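Local coordinates for protein O-methyltransferase family 2 (Planctopirus limnophila, PDB 5I2H) that probably transfers methyl groups from S-adenosyl-L-methionine to hydroxyl groups of small molecules, works as a dimer, and binds the flavone apigenin, at residues E31-A35 against G118-V123; R65-V69 against F322-R328; F176-P181 against H357-S361. All coordinates share one frame. Where two conformers were deposited one is given. Residues are numbered along the deposited sequence.

Contact 1: residues E31-A35 against G118-V123; sequences ELLAA and GTLALV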
loop_
_atom_site.group_PDB
_atom_site.type_symbol
_atom_site.label_atom_id
_atom_site.label_comp_id
_atom_site.label_asym_id
_atom_site.label_seq_id
_atom_site.Cartn_x
_atom_site.Cartn_y
_atom_site.Cartn_z
ATOM N N GLU A 31 5.092 6.410 -0.311
ATOM C CA GLU A 31 5.801 7.589 0.175
ATOM C C GLU A 31 7.254 7.281 0.522
ATOM O O GLU A 31 8.151 8.081 0.222
ATOM C CB GLU A 31 5.067 8.160 1.380
ATOM C CG GLU A 31 3.720 8.773 0.962
ATOM C CD GLU A 31 2.729 8.890 2.142
ATOM O OE1 GLU A 31 3.131 8.691 3.309
ATOM O OE2 GLU A 31 1.548 9.201 1.907
ATOM N N LEU A 32 7.524 6.143 1.159
ATOM C CA LEU A 32 8.916 5.851 1.491
ATOM C C LEU A 32 9.737 5.592 0.227
ATOM O O LEU A 32 10.907 5.986 0.146
ATOM C CB LEU A 32 9.014 4.667 2.446
ATOM C CG LEU A 32 10.466 4.398 2.933
ATOM C CD1 LEU A 32 11.058 5.568 3.704
ATOM C CD2 LEU A 32 10.517 3.204 3.825
ATOM N N LEU A 33 9.132 4.942 -0.775
ATOM C CA LEU A 33 9.821 4.737 -2.055
ATOM C C LEU A 33 10.156 6.069 -2.705
ATOM O O LEU A 33 11.310 6.306 -3.102
ATOM C CB LEU A 33 8.966 3.874 -3.005
ATOM C CG LEU A 33 9.028 2.388 -2.669
ATOM C CD1 LEU A 33 7.899 1.666 -3.412
ATOM C CD2 LEU A 33 10.402 1.784 -2.992
ATOM N N ALA A 34 9.155 6.958 -2.821
ATOM C CA ALA A 34 9.390 8.251 -3.466
ATOM C C ALA A 34 10.364 9.104 -2.660
ATOM O O ALA A 34 11.230 9.777 -3.240
ATOM C CB ALA A 34 8.059 8.993 -3.688
ATOM N N ALA A 35 10.225 9.122 -1.329
ATOM C CA ALA A 35 11.178 9.867 -0.494
ATOM C C ALA A 35 12.597 9.345 -0.695
ATOM O O ALA A 35 13.551 10.125 -0.811
ATOM C CB ALA A 35 10.780 9.764 0.985
ATOM N N GLY A 118 1.625 13.542 0.337
ATOM C CA GLY A 118 2.067 12.501 1.250
ATOM C C GLY A 118 3.576 12.312 1.257
ATOM O O GLY A 118 4.191 12.183 2.321
ATOM N N THR A 119 4.196 12.278 0.077
ATOM C CA THR A 119 5.641 12.119 0.035
ATOM C C THR A 119 6.332 13.310 0.684
ATOM O O THR A 119 7.238 13.139 1.504
ATOM C CB THR A 119 6.115 11.955 -1.407
ATOM O OG1 THR A 119 5.515 10.771 -1.934
ATOM C CG2 THR A 119 7.633 11.812 -1.439
ATOM N N LEU A 120 5.925 14.534 0.307
ATOM C CA LEU A 120 6.539 15.722 0.895
ATOM C C LEU A 120 6.390 15.748 2.414
ATOM O O LEU A 120 7.325 16.147 3.121
ATOM C CB LEU A 120 5.926 16.987 0.287
ATOM C CG LEU A 120 6.214 17.129 -1.207
ATOM C CD1 LEU A 120 5.478 18.345 -1.759
ATOM C CD2 LEU A 120 7.749 17.257 -1.395
ATOM N N ALA A 121 5.218 15.343 2.933
ATOM C CA ALA A 121 5.018 15.305 4.380
ATOM C C ALA A 121 5.987 14.332 5.030
ATOM O O ALA A 121 6.569 14.623 6.086
ATOM C CB ALA A 121 3.575 14.920 4.709
ATOM N N LEU A 122 6.164 13.155 4.423
ATOM C CA LEU A 122 7.053 12.181 5.034
ATOM C C LEU A 122 8.490 12.666 4.981
ATOM O O LEU A 122 9.233 12.492 5.954
ATOM C CB LEU A 122 6.898 10.816 4.362
ATOM C CG LEU A 122 7.876 9.741 4.858
ATOM C CD1 LEU A 122 7.608 9.394 6.303
ATOM C CD2 LEU A 122 7.822 8.465 3.988
ATOM N N VAL A 123 8.888 13.310 3.869
ATOM C CA VAL A 123 10.242 13.861 3.771
ATOM C C VAL A 123 10.466 14.904 4.850
ATOM O O VAL A 123 11.510 14.919 5.515
ATOM C CB VAL A 123 10.509 14.445 2.372
ATOM C CG1 VAL A 123 11.845 15.205 2.365
ATOM C CG2 VAL A 123 10.572 13.302 1.338
HETATM O O HOH W 1 3.184 10.917 4.626
#
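Small residues let side chains of a neighbouring helix settle against the backbone, as Gly-118, Ala-34 and Ala-35 do for Glu-31, Thr-119 and Val-123. The axes of the segments approach to 8.6 Å at a crossing angle of -71°, with the CA atoms of Glu-31 and Thr-119 4.5 Å apart. Gly-118 leaves room for the carboxylate of Glu-31: a CB on it would collide with OE2, which lies 3.4 Å from Gly-118 CA. Glu-31, in an m, t conformation, lays its CG 3.6 Å from Thr-119 N and reaches the neighbouring backbone through water 1, which donates to Glu-31 OE1 (2.6 Å) and Gly-118 O (2.8 Å); its OE2 is held by Asn-27. The m rotamer of Thr-119 packs OG1 against Ala-34 CB (3.6 Å) and sets CG2 3.7 Å from Ala-35 N; OG1 is hydrogen-bonded to Ala-113 O. Leu-122 (t, p) sends CD2 to within 3.7 Å of Leu-32 N, and the t rotamer of Val-123 brings CG2 3.6 Å from Ala-35 CB. The contact joins helix 26-39 of the dimerisation region to helix 117-128. Leu-32 turns away to pack on helix 64-76 and on Leu-319 of helix 312-324, and Leu-33 meets Leu-23 of the second subunit.

Contact 2: residues R65-V69 against F322-R328; sequences RATQV and FSLTEGR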
loop_
_atom_site.group_PDB
_atom_site.type_symbol
_atom_site.label_atom_id
_atom_site.label_comp_id
_atom_site.label_asym_id
_atom_site.label_seq_id
_atom_site.Cartn_x
_atom_site.Cartn_y
_atom_site.Cartn_z
ATOM N N ARG A 65 16.281 7.978 14.935
ATOM C CA ARG A 65 14.942 7.429 14.758
ATOM C C ARG A 65 14.545 7.466 13.290
ATOM O O ARG A 65 14.050 6.466 12.744
ATOM C CB ARG A 65 13.924 8.200 15.613
ATOM C CG ARG A 65 12.494 7.602 15.504
ATOM C CD ARG A 65 11.482 8.305 16.413
ATOM N NE ARG A 65 11.291 9.696 16.050
ATOM C CZ ARG A 65 10.118 10.238 15.757
ATOM N NH1 ARG A 65 9.003 9.498 15.759
ATOM N NH2 ARG A 65 10.057 11.538 15.478
ATOM N N ALA A 66 14.760 8.610 12.626
ATOM C CA ALA A 66 14.383 8.709 11.214
ATOM C C ALA A 66 15.157 7.703 10.382
ATOM O O ALA A 66 14.595 7.073 9.468
ATOM C CB ALA A 66 14.630 10.129 10.689
ATOM N N THR A 67 16.446 7.521 10.692
ATOM C CA THR A 67 17.225 6.569 9.903
ATOM C C THR A 67 16.733 5.141 10.139
ATOM O O THR A 67 16.618 4.351 9.180
ATOM C CB THR A 67 18.720 6.711 10.199
ATOM O OG1 THR A 67 19.120 8.073 9.971
ATOM C CG2 THR A 67 19.535 5.807 9.269
ATOM N N GLN A 68 16.384 4.808 11.392
ATOM C CA GLN A 68 15.892 3.465 11.686
ATOM C C GLN A 68 14.599 3.186 10.944
ATOM O O GLN A 68 14.441 2.102 10.378
ATOM C CB GLN A 68 15.665 3.226 13.182
ATOM C CG GLN A 68 16.885 3.172 14.061
ATOM C CD GLN A 68 17.579 1.817 14.094
ATOM O OE1 GLN A 68 17.469 1.010 13.176
ATOM N NE2 GLN A 68 18.292 1.564 15.189
ATOM N N VAL A 69 13.638 4.121 10.966
ATOM C CA VAL A 69 12.368 3.770 10.329
ATOM C C VAL A 69 12.550 3.661 8.809
ATOM O O VAL A 69 11.903 2.832 8.160
ATOM C CB VAL A 69 11.207 4.729 10.687
ATOM C CG1 VAL A 69 11.058 4.855 12.211
ATOM C CG2 VAL A 69 11.350 6.092 10.074
ATOM N N PHE A 322 5.867 6.958 13.291
ATOM C CA PHE A 322 6.924 7.962 13.205
ATOM C C PHE A 322 6.356 9.300 12.759
ATOM O O PHE A 322 6.766 10.364 13.256
ATOM C CB PHE A 322 8.003 7.487 12.229
ATOM C CG PHE A 322 9.028 8.533 11.914
ATOM C CD1 PHE A 322 10.104 8.742 12.767
ATOM C CD2 PHE A 322 8.888 9.355 10.780
ATOM C CE1 PHE A 322 11.037 9.736 12.498
ATOM C CE2 PHE A 322 9.821 10.336 10.493
ATOM C CZ PHE A 322 10.900 10.532 11.350
ATOM N N SER A 323 5.384 9.259 11.835
ATOM C CA SER A 323 4.816 10.487 11.285
ATOM C C SER A 323 3.936 11.210 12.287
ATOM O O SER A 323 3.789 12.433 12.198
ATOM C CB SER A 323 3.987 10.189 10.035
ATOM O OG SER A 323 4.810 9.610 9.045
ATOM N N LEU A 324 3.328 10.476 13.216
ATOM C CA LEU A 324 2.314 11.029 14.100
ATOM C C LEU A 324 2.766 11.215 15.540
ATOM O O LEU A 324 2.063 11.899 16.302
ATOM C CB LEU A 324 1.079 10.124 14.099
ATOM C CG LEU A 324 0.312 10.026 12.774
ATOM C CD1 LEU A 324 -0.649 8.860 12.800
ATOM C CD2 LEU A 324 -0.443 11.316 12.535
ATOM N N THR A 325 3.882 10.607 15.943
ATOM C CA THR A 325 4.276 10.536 17.342
ATOM C C THR A 325 5.782 10.734 17.440
ATOM O O THR A 325 6.462 10.976 16.429
ATOM C CB THR A 325 3.905 9.202 17.989
ATOM O OG1 THR A 325 4.842 8.203 17.586
ATOM C CG2 THR A 325 2.510 8.743 17.613
ATOM N N GLU A 326 6.308 10.610 18.668
ATOM C CA GLU A 326 7.743 10.694 18.926
ATOM C C GLU A 326 8.440 9.333 18.865
ATOM O O GLU A 326 9.668 9.265 19.023
ATOM C CB GLU A 326 7.991 11.333 20.287
ATOM C CG GLU A 326 7.550 12.793 20.298
ATOM C CD GLU A 326 7.776 13.494 21.650
ATOM O OE1 GLU A 326 8.569 13.016 22.497
ATOM O OE2 GLU A 326 7.141 14.544 21.866
ATOM N N GLY A 327 7.698 8.260 18.605
ATOM C CA GLY A 327 8.297 6.939 18.599
ATOM C C GLY A 327 8.284 6.213 17.260
ATOM O O GLY A 327 8.389 6.818 16.181
ATOM N N ARG A 328 8.143 4.898 17.346
ATOM C CA ARG A 328 8.106 4.002 16.200
ATOM C C ARG A 328 7.756 2.624 16.751
ATOM O O ARG A 328 7.651 2.442 17.973
ATOM C CB ARG A 328 9.451 3.984 15.463
ATOM C CG ARG A 328 10.640 3.501 16.362
ATOM C CD ARG A 328 11.768 2.896 15.462
ATOM N NE ARG A 328 13.024 2.641 16.167
ATOM C CZ ARG A 328 13.419 1.460 16.637
ATOM N NH1 ARG A 328 12.659 0.366 16.475
ATOM N NH2 ARG A 328 14.577 1.371 17.296
HETATM O O HOH W 2 7.810 12.869 13.321
#
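An arginine can hold a turn by gathering its carbonyls, and Arg-65 is a clear instance. It has the largest area covered here, 124 Å². Its t, t, p side chain carries the guanidinium to the end of helix 312-324, where Arg-65 NH1 donates to Gly-327 O (2.8 Å) and Thr-325 O (3.0 Å), with a weak third bond to Phe-322 O (3.5 Å). Both carbonyls of the stronger bonds lie near the guanidinium plane, whereas Phe-322 CD1 and Glu-326 C cover its opposite faces. Asp-129 forms a salt bridge with Arg-65 NH2. The turn is also braced from within: Thr-325 OG1, itself bonded to Leu-321 O, accepts from Gly-327 N at 3.0 Å in an ST turn.

Phe-322, next with 95 Å², fills the space between the helices. Val-69 CG2 sits over its ring face in a CH-pi contact, 4.0 Å from the centroid, and Ala-66 CB is 3.8 Å from Phe-322 CZ. Arg-328 contributes 71 Å²: its CB lies 3.7 Å from Val-69 CG1 and its NE 4.0 Å from Gln-68 CB, while its NH2 forms a salt bridge with Glu-334.

Leu-324, the last residue of helix 312-324, touches the bound apigenin. Helix 64-76 of the dimerisation region thus meets helix 312-324 of the methyltransferase domain, with Leu-126 of helix 117-128 packing on both Ala-66 and Phe-322.

Contact 3: residues F176-P181 against H357-S361; sequences FADVLP and HLILS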
loop_
_atom_site.group_PDB
_atom_site.type_symbol
_atom_site.label_atom_id
_atom_site.label_comp_id
_atom_site.label_asym_id
_atom_site.label_seq_id
_atom_site.Cartn_x
_atom_site.Cartn_y
_atom_site.Cartn_z
ATOM N N PHE A 176 -7.077 -10.397 23.822
ATOM C CA PHE A 176 -6.240 -9.978 24.930
ATOM C C PHE A 176 -6.729 -10.554 26.245
ATOM O O PHE A 176 -5.941 -11.116 27.019
ATOM C CB PHE A 176 -6.226 -8.453 25.010
ATOM C CG PHE A 176 -5.433 -7.929 26.169
ATOM C CD1 PHE A 176 -4.087 -7.697 26.040
ATOM C CD2 PHE A 176 -6.039 -7.665 27.371
ATOM C CE1 PHE A 176 -3.352 -7.224 27.110
ATOM C CE2 PHE A 176 -5.323 -7.197 28.459
ATOM C CZ PHE A 176 -3.977 -6.976 28.329
ATOM N N ALA A 177 -8.025 -10.382 26.535
ATOM C CA ALA A 177 -8.562 -10.921 27.778
ATOM C C ALA A 177 -8.444 -12.446 27.801
ATOM O O ALA A 177 -8.176 -13.046 28.856
ATOM C CB ALA A 177 -10.006 -10.467 27.974
ATOM N N ASP A 178 -8.637 -13.091 26.644
ATOM C CA ASP A 178 -8.578 -14.541 26.606
ATOM C C ASP A 178 -7.185 -15.060 26.946
ATOM O O ASP A 178 -7.053 -16.133 27.563
ATOM C CB ASP A 178 -9.026 -15.032 25.225
ATOM C CG ASP A 178 -9.062 -16.542 25.131
ATOM O OD1 ASP A 178 -9.837 -17.172 25.880
ATOM O OD2 ASP A 178 -8.299 -17.095 24.309
ATOM N N VAL A 179 -6.131 -14.347 26.558
ATOM C CA VAL A 179 -4.779 -14.880 26.768
ATOM C C VAL A 179 -4.076 -14.313 27.994
ATOM O O VAL A 179 -2.991 -14.806 28.341
ATOM C CB VAL A 179 -3.869 -14.682 25.540
ATOM C CG1 VAL A 179 -4.527 -15.306 24.304
ATOM C CG2 VAL A 179 -3.543 -13.201 25.327
ATOM N N LEU A 180 -4.647 -13.316 28.667
ATOM C CA LEU A 180 -4.019 -12.817 29.887
ATOM C C LEU A 180 -4.100 -13.859 30.998
ATOM O O LEU A 180 -5.211 -14.236 31.393
ATOM C CB LEU A 180 -4.693 -11.533 30.344
ATOM C CG LEU A 180 -4.141 -10.971 31.648
ATOM C CD1 LEU A 180 -2.703 -10.506 31.475
ATOM C CD2 LEU A 180 -5.028 -9.826 32.091
ATOM N N PRO A 181 -2.976 -14.341 31.535
ATOM C CA PRO A 181 -3.045 -15.308 32.641
ATOM C C PRO A 181 -3.573 -14.655 33.913
ATOM O O PRO A 181 -3.419 -13.455 34.118
ATOM C CB PRO A 181 -1.588 -15.771 32.811
ATOM C CG PRO A 181 -0.879 -15.403 31.490
ATOM C CD PRO A 181 -1.597 -14.118 31.066
ATOM N N HIS A 357 0.870 -8.080 20.427
ATOM C CA HIS A 357 1.541 -9.059 21.269
ATOM C C HIS A 357 1.463 -8.582 22.700
ATOM O O HIS A 357 1.676 -7.402 22.959
ATOM C CB HIS A 357 3.014 -9.225 20.892
ATOM C CG HIS A 357 3.194 -9.950 19.611
ATOM N ND1 HIS A 357 3.167 -9.322 18.382
ATOM C CD2 HIS A 357 3.314 -11.275 19.363
ATOM C CE1 HIS A 357 3.308 -10.231 17.430
ATOM N NE2 HIS A 357 3.395 -11.422 17.997
ATOM N N LEU A 358 1.167 -9.495 23.617
ATOM C CA LEU A 358 1.173 -9.194 25.045
ATOM C C LEU A 358 2.520 -9.655 25.586
ATOM O O LEU A 358 2.822 -10.860 25.587
ATOM C CB LEU A 358 0.011 -9.890 25.757
ATOM C CG LEU A 358 0.083 -9.895 27.288
ATOM C CD1 LEU A 358 0.165 -8.470 27.904
ATOM C CD2 LEU A 358 -1.112 -10.690 27.859
ATOM N N ILE A 359 3.339 -8.700 26.006
ATOM C CA ILE A 359 4.625 -8.984 26.630
ATOM C C ILE A 359 4.417 -8.909 28.135
ATOM O O ILE A 359 4.110 -7.839 28.669
ATOM C CB ILE A 359 5.694 -7.983 26.168
ATOM C CG1 ILE A 359 5.797 -7.959 24.646
ATOM C CG2 ILE A 359 7.067 -8.247 26.841
ATOM C CD1 ILE A 359 6.636 -6.755 24.202
ATOM N N LEU A 360 4.616 -10.027 28.823
ATOM C CA LEU A 360 4.376 -10.141 30.255
ATOM C C LEU A 360 5.699 -10.134 31.009
ATOM O O LEU A 360 6.620 -10.871 30.638
ATOM C CB LEU A 360 3.619 -11.432 30.570
ATOM C CG LEU A 360 2.162 -11.488 30.196
ATOM C CD1 LEU A 360 2.001 -12.527 29.143
ATOM C CD2 LEU A 360 1.380 -11.859 31.442
ATOM N N SER A 361 5.786 -9.291 32.043
ATOM C CA SER A 361 6.938 -9.238 32.932
ATOM C C SER A 361 6.451 -9.108 34.369
ATOM O O SER A 361 5.329 -8.656 34.628
ATOM C CB SER A 361 7.867 -8.078 32.580
ATOM O OG SER A 361 8.228 -8.117 31.213
#
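Where a helix covers a beta-sheet, alternate strand residues face it, and the segment 357-361 illustrates the rule: Leu-358 and Leu-360 point toward 176-181, whereas Ile-359 between them packs on helix 332-341 across the sheet. The direct interactions are apolar. Leu-358, in a t, p rotamer and with 83 Å² covered, is the hub. Its CD1 lies 3.8 Å from Phe-176 CE1, and Leu-358 CD2 is 4.0 Å from Leu-180 CD1 and 4.3 Å from Val-179 CG2. Leu-360 takes the later part of the segment, its CD2 3.8 Å from Pro-181 CD and 4.3 Å from Leu-180 CD1.

Aromatic interactions add to this layer from outside the two segments, since Phe-176 makes edge-to-face contacts with His-300 and Tyr-210.

Polar bonds run elsewhere. Leu-180 is the first residue to leave helical geometry at the end of helix 154-179, and the backbone carbonyls beyond that helix find side-chain donors: Leu-180 O bonds to Tyr-218 OH and Pro-181 O to Arg-296. The strand spends its backbone bonds within the sheet, on Ile-299 and Asp-301 of one neighbour and on residues of strand 345-351.

With only side-chain carbons meeting across the interface, its cohesion rests on shape and dehydration rather than directional bonds, as expected for helix-on-sheet packing in a Rossmann-like methyltransferase domain.

All three contacts are largely buried, and no two share a helix or strand; contacts 2 and 3 each include one exposed residue at the edge, contact 1 none. Contact 1 lies on the dimerisation side, close to the second subunit, and contact 3 belongs to the sheet of the catalytic domain, about 36 Å away between centres. Contact 2 bridges the two regions. It touches contact 1 through Leu-122 CD1 and Ser-323 OG, 3.9 Å apart, but not contact 3. Chemistry follows place: a glutamate, a leucine and small residues, with one bridging water, between helices in contact 1, directional arginine bonds at the interdomain turn in contact 2, and purely apolar side chains against the sheet in contact 3.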